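PDB 3Q4H: ESAT-6-like protein EsxG from Mycobacterium smegmatis, which is a small secreted protein of the WXG100 family, probably exported by a type VII secretion system together with a partner protein. Local coordinates for residues E47-A50 against A51-A55. Residues are numbered along the deposited sequence; the frame is centred on the assembly and turned at random.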
loop_
_atom_site.group_PDB
_atom_site.type_symbol
_atom_site.label_atom_id
_atom_site.label_comp_id
_atom_site.label_asym_id
_atom_site.label_seq_id
_atom_site.Cartn_x
_atom_site.Cartn_y
_atom_site.Cartn_z
ATOM N N GLU A 47 -15.881 -15.140 -33.812
ATOM C CA GLU A 47 -16.532 -15.849 -32.694
ATOM C C GLU A 47 -15.611 -16.002 -31.486
ATOM O O GLU A 47 -16.028 -15.795 -30.341
ATOM C CB GLU A 47 -17.023 -17.237 -33.156
ATOM C CG GLU A 47 -17.383 -18.215 -32.027
ATOM C CD GLU A 47 -18.219 -19.404 -32.499
ATOM O OE1 GLU A 47 -18.113 -19.793 -33.686
ATOM O OE2 GLU A 47 -18.985 -19.951 -31.674
ATOM N N ALA A 48 -14.367 -16.394 -31.745
ATOM C CA ALA A 48 -13.367 -16.516 -30.684
ATOM C C ALA A 48 -13.065 -15.149 -30.072
ATOM O O ALA A 48 -12.888 -15.035 -28.867
ATOM C CB ALA A 48 -12.095 -17.151 -31.229
ATOM N N SER A 49 -13.018 -14.122 -30.917
ATOM C CA SER A 49 -12.782 -12.749 -30.480
ATOM C C SER A 49 -13.935 -12.215 -29.636
ATOM O O SER A 49 -13.710 -11.654 -28.565
ATOM C CB SER A 49 -12.568 -11.836 -31.695
ATOM O OG SER A 49 -12.461 -10.478 -31.304
ATOM N N ALA A 50 -15.162 -12.386 -30.129
ATOM C CA ALA A 50 -16.362 -11.895 -29.446
ATOM C C ALA A 50 -16.460 -12.461 -28.034
ATOM O O ALA A 50 -16.753 -11.731 -27.092
ATOM C CB ALA A 50 -17.602 -12.246 -30.244
ATOM N N ALA A 51 -16.202 -13.761 -27.906
ATOM C CA ALA A 51 -16.050 -14.418 -26.607
ATOM C C ALA A 51 -14.979 -13.751 -25.725
ATOM O O ALA A 51 -15.181 -13.569 -24.527
ATOM C CB ALA A 51 -15.721 -15.890 -26.804
ATOM N N PHE A 52 -13.841 -13.398 -26.320
ATOM C CA PHE A 52 -12.780 -12.695 -25.608
ATOM C C PHE A 52 -13.233 -11.307 -25.163
ATOM O O PHE A 52 -13.121 -10.961 -23.986
ATOM C CB PHE A 52 -11.535 -12.571 -26.489
ATOM C CG PHE A 52 -10.313 -12.127 -25.742
ATOM C CD1 PHE A 52 -10.063 -10.779 -25.537
ATOM C CD2 PHE A 52 -9.416 -13.062 -25.240
ATOM C CE1 PHE A 52 -8.940 -10.368 -24.840
ATOM C CE2 PHE A 52 -8.296 -12.666 -24.551
ATOM C CZ PHE A 52 -8.055 -11.314 -24.343
ATOM N N GLN A 53 -13.740 -10.518 -26.105
ATOM C CA GLN A 53 -14.232 -9.175 -25.803
ATOM C C GLN A 53 -15.331 -9.180 -24.738
ATOM O O GLN A 53 -15.368 -8.301 -23.882
ATOM C CB GLN A 53 -14.743 -8.492 -27.073
ATOM C CG GLN A 53 -13.651 -8.158 -28.069
ATOM C CD GLN A 53 -14.197 -7.491 -29.324
ATOM O OE1 GLN A 53 -14.757 -6.395 -29.258
ATOM N NE2 GLN A 53 -14.035 -8.148 -30.475
ATOM N N ALA A 54 -16.222 -10.168 -24.798
ATOM C CA ALA A 54 -17.274 -10.315 -23.788
ATOM C C ALA A 54 -16.674 -10.617 -22.422
ATOM O O ALA A 54 -17.075 -10.031 -21.418
ATOM C CB ALA A 54 -18.251 -11.407 -24.180
ATOM N N ALA A 55 -15.710 -11.533 -22.404
ATOM C CA ALA A 55 -14.960 -11.876 -21.200
ATOM C C ALA A 55 -14.142 -10.699 -20.696
ATOM O O ALA A 55 -13.889 -10.582 -19.498
ATOM C CB ALA A 55 -14.036 -13.046 -21.476
#
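Residues 47-50 form the opening turn of helix 47-77 and accept four successive i to i+4 hydrogen bonds from the next turn. Ala51 N donates to Glu47 O at 3.2 Å, and Phe52 N donates to Ala48 O at 3.2 Å. Gln53 N donates to Ser49 O at 2.7 Å. Ala54 N reaches Ala50 O at 2.8 Å.

One polar side-chain bond runs beside this ladder. Gln53 NE2 donates to Ser49 OG at 2.9 Å, with an N-H...O angle of 154°. The hydroxyl oxygen lies close to the plane of the Gln53 amide. The Gln53 chain leaves with CG beside its own backbone N (chi1 -68°) and stays extended to CD. This lays it back along the helix toward the preceding turn. Gln53 CG lies 3.5 Å from Ser49 O.

The chain is a helical hairpin, the WXG100 fold, and this turn begins its second long helix, just after the loop from helix 8-38. That loop supplies Gln41, whose NE2 also hydrogen-bonds to Ser49 OG. Two amide groups thus grip one buried hydroxyl, and the Gln41 bond joins the loop to the helix start.

Phe52 CG is anti to the backbone N (chi1 -168°), and its ring leads away from residues 47-50. The ring meets that of His44 in the loop and packs on an apolar side chain of the partner protein. Ala51 CB lies 3.6 Å from Ala48 O. Ala48 and Ala51 also touch polar side chains of the partner protein.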